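Local coordinates for protein tail component (Lactobacillus phage J-1, PDB 5LY8) that probably binds cell-surface sugars of its Lactobacillus host, through carbohydrate-binding modules of the distal tail protein of which this chain is the second, at residues A92-N98 with S229-N235; S14-Y18 with T81-S86; E113-Q119 with I206-W212; A124-L128 with L179-L183; G34-F38 with G120-S125. One frame throughout, in Å; residues are numbered along the deposited sequence.

How the contacts relate
Following the chain from the N terminus, contact 2 comes first: edge strand 14-18 opens a loop that closes at 81-86. Within that loop lies 34-38, whose partner 120-125 comes much later, so contact 5 crosses contact 2, and it also crosses contacts 1 and 3. Contact 1 pairs 92-98 with 229-235 and encloses contact 3 (113-119 with 206-212), which in turn encloses contact 4 (124-128 with 179-183). Contacts 1 and 3 are strand pairings in two different sheets. Contact 4 packs those sheets face to face, contact 2 ties an edge strand to a loop, and contact 5 lays a loop on strand 121-130, sharing Ala-124 and Ser-125 with contact 4.

Contact 1 of 5, residues A92-N98 with S229-N235; sequences ANFQFVN and SYFEWIN
A first torsion of 62° in Tyr-230 places CG between the backbone N and the carbonyl carbon, and the phenol lies over Val-97, which points the same way. Val-97 CB stands 3.8 Å from the centroid of the Tyr-230 ring, over one face, a CH-pi contact. The two belong to neighbouring antiparallel strands in the six-stranded sheet of a beta-sandwich, with Gln-95/Glu-232 and Val-97/Tyr-230 as hydrogen-bonded pairs; Val-97 N to Tyr-230 O is 2.9 Å. On the same face Gln-95 NE2 donates to Glu-232 OE2 (3.1 Å), while OE1 of that carboxylate forms a salt bridge with Arg-16. Phe-94 and Phe-231 occupy the other, buried face: their planes meet at 35°, and Phe-94 CB comes within 3.4 Å of Phe-231 CZ. Where the chain turns a corner at Asn-235, its ND2 donates to Asn-93 OD1 at 3.0 Å, on a lone pair in the carbonyl plane, though the bond is bent (143°). At the far end Ser-229 OG donates to Asn-98 OD1 at 2.6 Å, an oxygen that Trp-226 NE1 also reaches.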
# COMPACT_ATOMS: atom_id res chain seq x y z
N ALA A 92 -12.20 -10.54 10.59
CA ALA A 92 -12.76 -11.24 9.44
C ALA A 92 -12.02 -10.98 8.13
O ALA A 92 -11.08 -10.15 8.07
CB ALA A 92 -14.26 -10.93 9.33
N ASN A 93 -12.43 -11.70 7.09
CA ASN A 93 -11.82 -11.61 5.77
C ASN A 93 -12.05 -10.26 5.11
O ASN A 93 -13.03 -9.58 5.39
CB ASN A 93 -12.38 -12.70 4.85
CG ASN A 93 -12.13 -14.13 5.25
OD1 ASN A 93 -12.71 -15.06 4.65
ND2 ASN A 93 -11.28 -14.34 6.24
N PHE A 94 -11.12 -9.85 4.24
CA PHE A 94 -11.26 -8.56 3.58
C PHE A 94 -10.47 -8.53 2.32
O PHE A 94 -9.64 -9.40 2.08
CB PHE A 94 -10.73 -7.42 4.51
CG PHE A 94 -9.27 -7.50 4.91
CD1 PHE A 94 -8.26 -7.26 3.99
CD2 PHE A 94 -8.92 -7.82 6.22
CE1 PHE A 94 -6.91 -7.38 4.36
CE2 PHE A 94 -7.56 -7.87 6.59
CZ PHE A 94 -6.57 -7.67 5.66
N GLN A 95 -10.72 -7.49 1.52
CA GLN A 95 -9.82 -7.12 0.43
C GLN A 95 -9.63 -5.62 0.44
O GLN A 95 -10.60 -4.86 0.63
CB GLN A 95 -10.21 -7.65 -0.95
CG GLN A 95 -11.47 -7.09 -1.54
CD GLN A 95 -11.59 -7.44 -3.01
OE1 GLN A 95 -10.60 -7.79 -3.67
NE2 GLN A 95 -12.77 -7.24 -3.57
N PHE A 96 -8.39 -5.21 0.21
CA PHE A 96 -7.97 -3.80 0.19
C PHE A 96 -7.32 -3.57 -1.15
O PHE A 96 -6.27 -4.18 -1.40
CB PHE A 96 -7.00 -3.61 1.34
CG PHE A 96 -6.32 -2.28 1.50
CD1 PHE A 96 -7.05 -1.08 1.46
CD2 PHE A 96 -4.98 -2.20 1.82
CE1 PHE A 96 -6.43 0.15 1.70
CE2 PHE A 96 -4.36 -0.97 2.04
CZ PHE A 96 -5.09 0.20 2.01
N VAL A 97 -7.95 -2.77 -2.01
CA VAL A 97 -7.56 -2.68 -3.42
C VAL A 97 -7.21 -1.26 -3.78
O VAL A 97 -8.04 -0.35 -3.57
CB VAL A 97 -8.73 -3.19 -4.31
CG1 VAL A 97 -8.34 -3.17 -5.79
CG2 VAL A 97 -9.16 -4.61 -3.90
N ASN A 98 -6.03 -1.07 -4.38
CA ASN A 98 -5.56 0.25 -4.76
C ASN A 98 -5.04 0.22 -6.16
O ASN A 98 -4.09 -0.53 -6.46
CB ASN A 98 -4.48 0.68 -3.80
CG ASN A 98 -5.06 1.11 -2.48
OD1 ASN A 98 -5.61 2.20 -2.38
ND2 ASN A 98 -5.02 0.24 -1.48
N SER A 229 -9.22 3.65 -4.71
CA SER A 229 -8.92 2.97 -3.46
C SER A 229 -10.20 2.48 -2.83
O SER A 229 -11.17 3.24 -2.74
CB SER A 229 -8.24 3.94 -2.49
OG SER A 229 -7.77 3.29 -1.32
N TYR A 230 -10.21 1.26 -2.28
CA TYR A 230 -11.36 0.82 -1.50
C TYR A 230 -10.93 -0.29 -0.58
O TYR A 230 -9.96 -1.01 -0.83
CB TYR A 230 -12.59 0.41 -2.33
CG TYR A 230 -12.40 -0.74 -3.28
CD1 TYR A 230 -12.60 -2.05 -2.86
CD2 TYR A 230 -12.09 -0.52 -4.61
CE1 TYR A 230 -12.50 -3.12 -3.75
CE2 TYR A 230 -11.96 -1.58 -5.51
CZ TYR A 230 -12.18 -2.87 -5.08
OH TYR A 230 -12.02 -3.92 -5.97
N PHE A 231 -11.74 -0.48 0.47
CA PHE A 231 -11.58 -1.58 1.39
C PHE A 231 -12.96 -2.19 1.57
O PHE A 231 -13.94 -1.45 1.78
CB PHE A 231 -11.08 -1.11 2.75
CG PHE A 231 -10.99 -2.21 3.79
CD1 PHE A 231 -9.79 -2.87 4.02
CD2 PHE A 231 -12.11 -2.60 4.51
CE1 PHE A 231 -9.71 -3.88 4.98
CE2 PHE A 231 -12.04 -3.64 5.45
CZ PHE A 231 -10.84 -4.26 5.69
N GLU A 232 -13.04 -3.52 1.48
CA GLU A 232 -14.27 -4.25 1.74
C GLU A 232 -14.07 -5.38 2.70
O GLU A 232 -13.14 -6.17 2.52
CB GLU A 232 -14.84 -4.88 0.45
CG GLU A 232 -15.18 -3.96 -0.70
CD GLU A 232 -15.62 -4.68 -1.96
OE1 GLU A 232 -16.36 -4.05 -2.73
OE2 GLU A 232 -15.12 -5.80 -2.24
N TRP A 233 -14.99 -5.52 3.65
CA TRP A 233 -15.09 -6.74 4.42
C TRP A 233 -15.75 -7.76 3.49
O TRP A 233 -16.68 -7.40 2.77
CB TRP A 233 -15.98 -6.55 5.65
CG TRP A 233 -15.38 -5.64 6.68
CD1 TRP A 233 -15.85 -4.42 7.06
CD2 TRP A 233 -14.21 -5.89 7.46
NE1 TRP A 233 -15.09 -3.93 8.09
CE2 TRP A 233 -14.08 -4.81 8.36
CE3 TRP A 233 -13.30 -6.95 7.54
CZ2 TRP A 233 -13.04 -4.72 9.29
CZ3 TRP A 233 -12.25 -6.85 8.44
CH2 TRP A 233 -12.13 -5.74 9.29
N ILE A 234 -15.27 -9.00 3.47
CA ILE A 234 -15.84 -10.02 2.59
C ILE A 234 -16.25 -11.25 3.39
O ILE A 234 -15.82 -11.43 4.53
CB ILE A 234 -14.94 -10.35 1.38
CG1 ILE A 234 -13.65 -11.02 1.84
CG2 ILE A 234 -14.70 -9.12 0.46
CD1 ILE A 234 -12.67 -11.42 0.74
N ASN A 235 -17.15 -12.07 2.80
CA ASN A 235 -17.67 -13.28 3.46
C ASN A 235 -18.27 -12.90 4.83
O ASN A 235 -17.90 -13.49 5.85
CB ASN A 235 -16.56 -14.35 3.61
CG ASN A 235 -15.85 -14.68 2.32
OD1 ASN A 235 -16.46 -14.98 1.29
ND2 ASN A 235 -14.54 -14.61 2.36
O HOH W 1 -14.91 -13.31 6.96

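Contact 2 of 5, residues S14-Y18 with T81-S86; sequences SERVY and TIPKNS
Glu-15 and Ser-86 form the polar half of a strand-to-loop contact at the border of the six-stranded sheet, where outermost strand 11-20 meets the loop running from strand 73-81 toward strand 94-103; Val-17 and Pro-83 supply the apolar half. The evidence for the polar half is a two-pronged pair of hydrogen bonds. Ser-86 N donates to Glu-15 OE1 at 2.9 Å, nearly straight at 171°, and Ser-86 OG donates to Glu-15 OE2 at 2.6 Å. Both oxygens use their syn lone pairs, so the serine faces the open mouth of the carboxylate. This works because Ser-86 OG sits between its own backbone N and carbonyl carbon (chi1 76°), which turns hydroxyl and amide to the same partner, while the extended Glu-15 chain carries the carboxylate out to them. Two bonds on two atoms fix the rotation of that group. Asn-85 adds its CB, 3.5 Å from Glu-15 OE1, while Asn-85 OD1 accepts a hydrogen bond from Ser-89 N. Farther along, Val-17 CG1 meets Pro-83 CD at 3.7 Å, and Val-17 CG2 lies 4.3 Å from Ile-82 CG2. Around this contact, Glu-15 and Val-17 bond through their backbones to Trp-233 and Phe-231 of strand 223-238, Trp-233 NE1 donates to Pro-83 O, and a backbone hydrogen bond joins Ile-82 to Asp-207, just ahead of strand 208-216.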
# COMPACT_ATOMS: atom_id res chain seq x y z
N SER A 14 -20.37 -8.92 0.73
CA SER A 14 -19.25 -8.00 0.90
C SER A 14 -19.79 -6.66 1.40
O SER A 14 -20.94 -6.30 1.10
CB SER A 14 -18.46 -7.84 -0.39
OG SER A 14 -19.19 -7.21 -1.43
N GLU A 15 -18.99 -5.96 2.23
CA GLU A 15 -19.40 -4.69 2.80
C GLU A 15 -18.29 -3.67 2.57
O GLU A 15 -17.24 -3.76 3.20
CB GLU A 15 -19.73 -4.80 4.30
CG GLU A 15 -20.78 -5.84 4.59
CD GLU A 15 -21.10 -6.09 6.04
OE1 GLU A 15 -20.29 -5.70 6.93
OE2 GLU A 15 -22.12 -6.76 6.29
N ARG A 16 -18.52 -2.71 1.67
CA ARG A 16 -17.55 -1.69 1.39
C ARG A 16 -17.50 -0.67 2.51
O ARG A 16 -18.55 -0.19 2.95
CB ARG A 16 -17.81 -1.03 0.03
CG ARG A 16 -16.53 -0.39 -0.49
CD ARG A 16 -16.62 -0.06 -1.94
NE ARG A 16 -16.23 -1.19 -2.78
CZ ARG A 16 -15.99 -1.06 -4.08
NH1 ARG A 16 -16.11 0.12 -4.66
NH2 ARG A 16 -15.62 -2.11 -4.80
N VAL A 17 -16.30 -0.40 3.03
CA VAL A 17 -16.09 0.55 4.11
C VAL A 17 -15.94 1.94 3.53
O VAL A 17 -16.50 2.89 4.09
CB VAL A 17 -14.87 0.11 4.95
CG1 VAL A 17 -14.37 1.21 5.87
CG2 VAL A 17 -15.21 -1.14 5.75
N TYR A 18 -15.18 2.09 2.43
CA TYR A 18 -15.00 3.40 1.82
C TYR A 18 -14.60 3.13 0.40
O TYR A 18 -14.14 2.04 0.07
CB TYR A 18 -13.91 4.25 2.54
CG TYR A 18 -12.50 3.82 2.20
CD1 TYR A 18 -11.87 2.80 2.91
CD2 TYR A 18 -11.83 4.37 1.11
CE1 TYR A 18 -10.61 2.33 2.54
CE2 TYR A 18 -10.57 3.91 0.74
CZ TYR A 18 -9.98 2.87 1.43
OH TYR A 18 -8.76 2.38 1.05
N THR A 81 -10.01 5.33 8.81
CA THR A 81 -10.39 4.36 9.84
C THR A 81 -11.29 3.28 9.27
O THR A 81 -12.05 3.51 8.32
CB THR A 81 -11.01 5.04 11.05
OG1 THR A 81 -12.24 5.63 10.65
CG2 THR A 81 -10.08 6.06 11.66
N ILE A 82 -11.17 2.08 9.85
CA ILE A 82 -11.94 0.93 9.40
C ILE A 82 -12.73 0.39 10.59
O ILE A 82 -12.11 -0.10 11.53
CB ILE A 82 -11.02 -0.17 8.80
CG1 ILE A 82 -10.27 0.38 7.57
CG2 ILE A 82 -11.83 -1.44 8.43
CD1 ILE A 82 -9.20 -0.62 7.09
N PRO A 83 -14.07 0.49 10.57
CA PRO A 83 -14.87 -0.06 11.67
C PRO A 83 -15.09 -1.56 11.47
O PRO A 83 -14.79 -2.12 10.41
CB PRO A 83 -16.18 0.73 11.57
CG PRO A 83 -16.30 1.11 10.15
CD PRO A 83 -14.91 1.09 9.52
N LYS A 84 -15.60 -2.22 12.50
CA LYS A 84 -15.96 -3.64 12.45
C LYS A 84 -17.02 -3.87 11.36
O LYS A 84 -17.77 -2.96 11.00
CB LYS A 84 -16.54 -4.08 13.80
CG LYS A 84 -15.45 -4.22 14.85
CD LYS A 84 -16.06 -4.52 16.22
CE LYS A 84 -14.95 -4.84 17.18
NZ LYS A 84 -15.47 -5.05 18.56
N ASN A 85 -17.07 -5.09 10.84
CA ASN A 85 -18.11 -5.42 9.86
C ASN A 85 -19.49 -5.49 10.59
O ASN A 85 -19.57 -5.38 11.82
CB ASN A 85 -17.74 -6.69 9.10
CG ASN A 85 -17.79 -7.98 9.88
OD1 ASN A 85 -18.41 -8.08 10.94
ND2 ASN A 85 -17.12 -9.01 9.35
N SER A 86 -20.58 -5.65 9.84
CA SER A 86 -21.92 -5.67 10.42
C SER A 86 -22.17 -6.85 11.36
O SER A 86 -23.14 -6.82 12.13
CB SER A 86 -22.97 -5.65 9.31
OG SER A 86 -23.05 -6.93 8.72

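Contact 3 of 5, residues E113-Q119 with I206-W212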
# COMPACT_ATOMS: atom_id res chain seq x y z
N GLU A 113 3.65 2.52 -0.34
CA GLU A 113 3.15 1.56 0.64
C GLU A 113 1.65 1.66 0.70
O GLU A 113 1.10 2.76 0.79
CB GLU A 113 3.71 1.82 2.05
CG GLU A 113 5.20 1.59 2.16
CD GLU A 113 5.75 1.80 3.55
OE1 GLU A 113 4.96 2.08 4.50
OE2 GLU A 113 7.00 1.72 3.69
N PHE A 114 0.99 0.50 0.70
CA PHE A 114 -0.43 0.37 1.03
C PHE A 114 -0.47 -0.49 2.29
O PHE A 114 -0.10 -1.68 2.25
CB PHE A 114 -1.26 -0.21 -0.11
CG PHE A 114 -1.34 0.74 -1.28
CD1 PHE A 114 -2.05 1.92 -1.17
CD2 PHE A 114 -0.68 0.48 -2.47
CE1 PHE A 114 -2.11 2.83 -2.24
CE2 PHE A 114 -0.75 1.38 -3.55
CZ PHE A 114 -1.48 2.54 -3.43
N ASN A 115 -0.85 0.13 3.41
CA ASN A 115 -0.76 -0.46 4.73
C ASN A 115 -2.08 -0.59 5.43
O ASN A 115 -2.93 0.30 5.31
CB ASN A 115 0.13 0.46 5.61
CG ASN A 115 1.53 0.60 5.07
OD1 ASN A 115 2.00 -0.26 4.33
ND2 ASN A 115 2.21 1.69 5.40
N LEU A 116 -2.23 -1.70 6.16
CA LEU A 116 -3.36 -1.93 7.06
C LEU A 116 -2.78 -1.98 8.46
O LEU A 116 -1.74 -2.61 8.70
CB LEU A 116 -4.11 -3.21 6.70
CG LEU A 116 -4.79 -3.15 5.33
CD1 LEU A 116 -5.25 -4.50 4.90
CD2 LEU A 116 -5.96 -2.14 5.31
N THR A 117 -3.46 -1.31 9.40
CA THR A 117 -2.95 -1.11 10.74
C THR A 117 -3.96 -1.47 11.80
O THR A 117 -5.15 -1.60 11.51
CB THR A 117 -2.52 0.37 10.89
OG1 THR A 117 -3.65 1.24 10.77
CG2 THR A 117 -1.46 0.78 9.85
N TYR A 118 -3.48 -1.58 13.03
CA TYR A 118 -4.32 -1.78 14.20
C TYR A 118 -3.70 -1.03 15.34
O TYR A 118 -2.53 -1.26 15.68
CB TYR A 118 -4.54 -3.25 14.59
CG TYR A 118 -5.59 -3.41 15.68
CD1 TYR A 118 -6.91 -3.09 15.44
CD2 TYR A 118 -5.24 -3.85 16.95
CE1 TYR A 118 -7.88 -3.20 16.43
CE2 TYR A 118 -6.21 -4.00 17.95
CZ TYR A 118 -7.52 -3.68 17.67
OH TYR A 118 -8.49 -3.80 18.65
N GLN A 119 -4.48 -0.16 16.00
CA GLN A 119 -4.02 0.63 17.15
C GLN A 119 -2.64 1.26 16.89
O GLN A 119 -1.79 1.26 17.78
CB GLN A 119 -4.09 -0.19 18.47
CG GLN A 119 -5.53 -0.60 18.79
CD GLN A 119 -5.72 -1.33 20.10
OE1 GLN A 119 -4.90 -2.16 20.58
NE2 GLN A 119 -6.88 -1.13 20.68
N ILE A 206 -7.83 -5.42 12.48
CA ILE A 206 -7.40 -4.21 11.80
C ILE A 206 -8.40 -3.09 12.09
O ILE A 206 -9.60 -3.35 12.30
CB ILE A 206 -7.08 -4.34 10.29
CG1 ILE A 206 -8.28 -4.86 9.55
CG2 ILE A 206 -5.79 -5.18 10.02
CD1 ILE A 206 -8.18 -4.62 8.08
N ASP A 207 -7.93 -1.83 12.06
CA ASP A 207 -8.80 -0.69 12.30
C ASP A 207 -8.44 0.53 11.45
O ASP A 207 -9.01 1.60 11.66
CB ASP A 207 -8.83 -0.30 13.80
CG ASP A 207 -7.50 0.24 14.31
OD1 ASP A 207 -6.62 0.52 13.49
OD2 ASP A 207 -7.34 0.41 15.55
N GLY A 208 -7.51 0.40 10.52
CA GLY A 208 -7.10 1.56 9.75
C GLY A 208 -6.28 1.21 8.55
O GLY A 208 -5.80 0.08 8.41
N TRP A 209 -6.11 2.22 7.68
CA TRP A 209 -5.26 2.06 6.50
C TRP A 209 -4.48 3.33 6.27
O TRP A 209 -4.95 4.42 6.63
CB TRP A 209 -6.11 1.71 5.25
CG TRP A 209 -7.07 2.79 4.83
CD1 TRP A 209 -8.34 2.98 5.29
CD2 TRP A 209 -6.84 3.83 3.87
NE1 TRP A 209 -8.91 4.07 4.68
CE2 TRP A 209 -8.00 4.61 3.81
CE3 TRP A 209 -5.74 4.18 3.05
CZ2 TRP A 209 -8.13 5.71 2.95
CZ3 TRP A 209 -5.86 5.29 2.23
CH2 TRP A 209 -7.06 6.01 2.15
N THR A 210 -3.31 3.18 5.64
CA THR A 210 -2.49 4.31 5.20
C THR A 210 -1.92 4.00 3.83
O THR A 210 -1.43 2.89 3.61
CB THR A 210 -1.30 4.55 6.16
OG1 THR A 210 -1.78 4.92 7.46
CG2 THR A 210 -0.35 5.67 5.66
N ALA A 211 -1.92 4.99 2.94
CA ALA A 211 -1.23 4.93 1.65
C ALA A 211 -0.14 6.03 1.68
O ALA A 211 -0.46 7.18 2.04
CB ALA A 211 -2.20 5.18 0.51
N TRP A 212 1.12 5.69 1.35
CA TRP A 212 2.23 6.63 1.46
C TRP A 212 3.04 6.56 0.18
O TRP A 212 3.34 5.47 -0.31
CB TRP A 212 3.07 6.26 2.71
CG TRP A 212 4.29 7.09 2.98
CD1 TRP A 212 4.39 8.46 2.97
CD2 TRP A 212 5.58 6.59 3.33
NE1 TRP A 212 5.67 8.85 3.32
CE2 TRP A 212 6.42 7.71 3.54
CE3 TRP A 212 6.12 5.30 3.46
CZ2 TRP A 212 7.76 7.58 3.93
CZ3 TRP A 212 7.45 5.17 3.83
CH2 TRP A 212 8.26 6.29 4.04
O HOH W 2 -4.36 1.92 13.36
O HOH W 3 -3.34 3.79 9.57
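Asp-207 meets Thr-117, Tyr-118 and Gln-119 along its whole side chain. Its CB lies 3.8 Å from Tyr-118 CD1. With chi1 at 67°, CG is set between the backbone N and the carbonyl carbon, and the carboxylate reaches the end of the opposite strand. There OD1 approaches Tyr-118 CA at 3.3 Å and accepts a bond from a water 2.7 Å away that also binds Thr-117 OG1. OD2 accepts Gln-119 N at 3.0 Å, on its syn side but 33° out of the carboxylate plane. The backbone forms a classic beta bulge: Asp-207 N donates to Thr-117 O at 2.8 Å, and Gly-208 N reaches the same oxygen only weakly, at 3.2 Å. Beyond it Asn-115/Thr-210 and Glu-113/Trp-212 are antiparallel hydrogen-bonded pairs. Glu-113 CD lies at the Trp-212 indole edge, in plane, 3.5 Å from CE3. Asn-115 ND2 and Ala-37 N both donate to Glu-113 OE1. On the other side of strand 110-118, Leu-116 is backbone-bonded to Ala-124 of strand 121-130; Leu-116 and Ile-206 press on Phe-94 of strand 94-103 in the facing sheet.

Contact 4 of 5, residues A124-L128 with L179-L183; sequences ASLAL and LTFRL
Residues 124-128 and 179-183, meeting chiefly at Leu-126 and Phe-181, run in nearly the same direction, 20° apart, with axes 8.5 Å from each other at closest approach and no hydrogen bond between them. That spacing marks two sheets packed face to face. Phe-181 CG stands beside its backbone N (chi1 -65°), and its ring slides past Leu-126, which points the opposite way. Leu-126 CB lies in the ring plane, 3.7 Å from the Phe-181 CD2 edge carbon. The next ring carbon, CE2, comes 3.5 Å from Ser-125 O, and Leu-126 CD1 touches Arg-182 O at 3.7 Å. Ala-124 CB sits 4.3 Å from both Leu-179 CD2 and Phe-181 CZ. At the other end Leu-128 CD1 lies 4.2 Å from Leu-183 CD2, the two side chains crossing at about a right angle. Phe-154 meets the Phe-181 ring edge-to-face, while Ile-172 and Phe-112 add to the packing on Leu-126. Buried aliphatic and aromatic side chains interleaved between two sheets are the hallmark of a beta-sandwich, consistent with this module's place in the concanavalin clan.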
# COMPACT_ATOMS: atom_id res chain seq x y z
N ALA A 124 -0.30 -5.27 8.02
CA ALA A 124 0.18 -5.73 6.71
C ALA A 124 0.63 -4.53 5.91
O ALA A 124 -0.01 -3.48 5.95
CB ALA A 124 -0.92 -6.49 5.95
N SER A 125 1.73 -4.69 5.14
CA SER A 125 2.25 -3.62 4.30
C SER A 125 2.68 -4.15 2.96
O SER A 125 3.57 -5.03 2.89
CB SER A 125 3.44 -2.94 4.98
OG SER A 125 4.02 -1.97 4.11
N LEU A 126 2.02 -3.64 1.90
CA LEU A 126 2.37 -3.96 0.52
C LEU A 126 3.23 -2.81 -0.01
O LEU A 126 2.79 -1.66 0.06
CB LEU A 126 1.09 -4.11 -0.31
CG LEU A 126 1.24 -4.59 -1.76
CD1 LEU A 126 -0.10 -5.10 -2.28
CD2 LEU A 126 1.77 -3.48 -2.70
N ALA A 127 4.42 -3.10 -0.51
CA ALA A 127 5.27 -2.05 -1.07
C ALA A 127 5.70 -2.37 -2.47
O ALA A 127 5.88 -3.53 -2.83
CB ALA A 127 6.49 -1.80 -0.18
N LEU A 128 5.88 -1.30 -3.27
CA LEU A 128 6.58 -1.37 -4.54
C LEU A 128 7.65 -0.30 -4.48
O LEU A 128 7.36 0.82 -4.02
CB LEU A 128 5.66 -1.12 -5.74
CG LEU A 128 6.29 -1.29 -7.11
CD1 LEU A 128 6.60 -2.77 -7.42
CD2 LEU A 128 5.41 -0.73 -8.21
N LEU A 179 -2.77 -14.69 4.13
CA LEU A 179 -2.59 -13.30 3.75
C LEU A 179 -2.02 -13.30 2.33
O LEU A 179 -0.95 -13.90 2.08
CB LEU A 179 -1.60 -12.66 4.75
CG LEU A 179 -1.21 -11.20 4.50
CD1 LEU A 179 -2.44 -10.28 4.50
CD2 LEU A 179 -0.25 -10.73 5.53
N THR A 180 -2.71 -12.63 1.39
CA THR A 180 -2.25 -12.55 0.02
C THR A 180 -1.95 -11.11 -0.36
O THR A 180 -2.71 -10.17 -0.02
CB THR A 180 -3.31 -13.13 -0.92
OG1 THR A 180 -3.51 -14.50 -0.58
CG2 THR A 180 -2.95 -13.03 -2.41
N PHE A 181 -0.86 -10.94 -1.10
CA PHE A 181 -0.49 -9.69 -1.71
C PHE A 181 -0.48 -9.90 -3.21
O PHE A 181 0.12 -10.89 -3.69
CB PHE A 181 0.92 -9.31 -1.28
CG PHE A 181 1.09 -9.01 0.18
CD1 PHE A 181 1.29 -10.04 1.10
CD2 PHE A 181 1.07 -7.71 0.64
CE1 PHE A 181 1.45 -9.76 2.45
CE2 PHE A 181 1.23 -7.43 1.99
CZ PHE A 181 1.43 -8.45 2.89
N ARG A 182 -1.10 -8.99 -3.97
CA ARG A 182 -1.08 -9.10 -5.42
C ARG A 182 -0.68 -7.79 -6.04
O ARG A 182 -0.96 -6.71 -5.51
CB ARG A 182 -2.45 -9.45 -6.00
CG ARG A 182 -3.07 -10.71 -5.39
CD ARG A 182 -4.09 -11.39 -6.29
NE ARG A 182 -5.00 -10.43 -6.91
CZ ARG A 182 -6.20 -10.12 -6.44
NH1 ARG A 182 -6.66 -10.70 -5.33
NH2 ARG A 182 -6.95 -9.21 -7.06
N LEU A 183 -0.06 -7.89 -7.21
CA LEU A 183 0.19 -6.75 -8.07
C LEU A 183 -0.34 -7.18 -9.44
O LEU A 183 0.38 -7.76 -10.26
CB LEU A 183 1.66 -6.33 -8.10
CG LEU A 183 1.94 -5.00 -8.75
CD1 LEU A 183 1.52 -3.86 -7.84
CD2 LEU A 183 3.43 -4.90 -9.10

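Contact 5 of 5, residues G34-F38 with G120-S125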
# COMPACT_ATOMS: atom_id res chain seq x y z
N GLY A 34 -0.43 9.07 9.24
CA GLY A 34 -0.66 7.64 9.31
C GLY A 34 0.55 6.86 9.76
O GLY A 34 1.43 7.37 10.45
N VAL A 35 0.58 5.59 9.35
CA VAL A 35 1.63 4.67 9.79
C VAL A 35 2.41 4.19 8.58
O VAL A 35 1.82 3.76 7.58
CB VAL A 35 1.02 3.45 10.52
CG1 VAL A 35 2.12 2.59 11.13
CG2 VAL A 35 0.01 3.86 11.59
N THR A 36 3.74 4.29 8.65
CA THR A 36 4.64 3.81 7.59
C THR A 36 5.37 2.57 8.05
O THR A 36 5.49 2.34 9.25
CB THR A 36 5.66 4.87 7.17
OG1 THR A 36 6.56 5.13 8.27
CG2 THR A 36 5.00 6.14 6.72
N ALA A 37 5.83 1.74 7.11
CA ALA A 37 6.46 0.47 7.42
C ALA A 37 7.96 0.43 7.15
O ALA A 37 8.68 -0.30 7.85
CB ALA A 37 5.77 -0.66 6.65
N PHE A 38 8.46 1.18 6.16
CA PHE A 38 9.87 1.09 5.77
C PHE A 38 10.76 1.18 7.02
O PHE A 38 10.69 2.16 7.77
CB PHE A 38 10.24 2.20 4.79
CG PHE A 38 11.69 2.11 4.39
CD1 PHE A 38 12.15 1.06 3.60
CD2 PHE A 38 12.60 3.06 4.84
CE1 PHE A 38 13.50 0.98 3.25
CE2 PHE A 38 13.95 2.96 4.49
CZ PHE A 38 14.39 1.92 3.70
N GLY A 120 -2.44 1.77 15.67
CA GLY A 120 -1.23 2.50 15.35
C GLY A 120 -0.05 1.68 14.87
O GLY A 120 1.02 2.25 14.64
N LYS A 121 -0.21 0.36 14.74
CA LYS A 121 0.88 -0.49 14.29
C LYS A 121 0.54 -1.13 12.97
O LYS A 121 -0.62 -1.46 12.71
CB LYS A 121 1.15 -1.59 15.33
CG LYS A 121 1.77 -1.05 16.62
CD LYS A 121 2.28 -2.18 17.53
CE LYS A 121 2.77 -1.68 18.87
NZ LYS A 121 4.07 -0.99 18.73
N ILE A 122 1.56 -1.35 12.13
CA ILE A 122 1.38 -2.11 10.91
C ILE A 122 0.94 -3.54 11.23
O ILE A 122 1.55 -4.22 12.07
CB ILE A 122 2.71 -2.17 10.12
CG1 ILE A 122 3.22 -0.79 9.69
CG2 ILE A 122 2.60 -3.13 8.91
CD1 ILE A 122 2.33 -0.09 8.61
N VAL A 123 -0.10 -3.99 10.51
CA VAL A 123 -0.51 -5.37 10.48
C VAL A 123 -0.04 -5.96 9.14
O VAL A 123 0.58 -7.02 9.13
CB VAL A 123 -2.02 -5.56 10.74
CG1 VAL A 123 -2.46 -7.01 10.49
CG2 VAL A 123 -2.36 -5.13 12.16
N ALA A 124 -0.30 -5.27 8.02
CA ALA A 124 0.18 -5.73 6.71
C ALA A 124 0.63 -4.53 5.91
O ALA A 124 -0.01 -3.48 5.95
CB ALA A 124 -0.92 -6.49 5.95
N SER A 125 1.73 -4.69 5.14
CA SER A 125 2.25 -3.62 4.30
C SER A 125 2.68 -4.15 2.96
O SER A 125 3.57 -5.03 2.89
CB SER A 125 3.44 -2.94 4.98
OG SER A 125 4.02 -1.97 4.11
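Apolar contacts come first: Val-35 CG1 meets Ile-122 CD1 at 3.7 Å, the two side chains sliding past each other in opposite directions. Both torsions of Ile-122 (chi1 -61°, chi2 -68°) bend its end toward the loop, where CG1 also lies 4.0 Å from Ala-37 CB. Carbon-to-oxygen contacts form a second group. Val-35 CG2 packs 3.6 Å from Gly-120 O, in the turn between strands 110-118 and 121-130, and Ala-37 CB rests 3.4 Å from Ser-125 OG. Ile-122 CG1 adds a looser approach of 3.9 Å to Thr-36 O. No hydrogen bond joins 34-38 to 120-125 directly; Asn-115 bridges them instead: its ND2 donates to Val-35 O, and its OD1 is hydrogen-bonded to Ser-125 OG. Phe-38 N donates to Glu-113 OE2. The chemistry therefore implies a division of labour: methyl and methylene groups rest on one another and on oxygen atoms in the direct interface, while strand 110-118 supplies several of the polar bonds that hold the loop, and Thr-210 of strand 208-216 another.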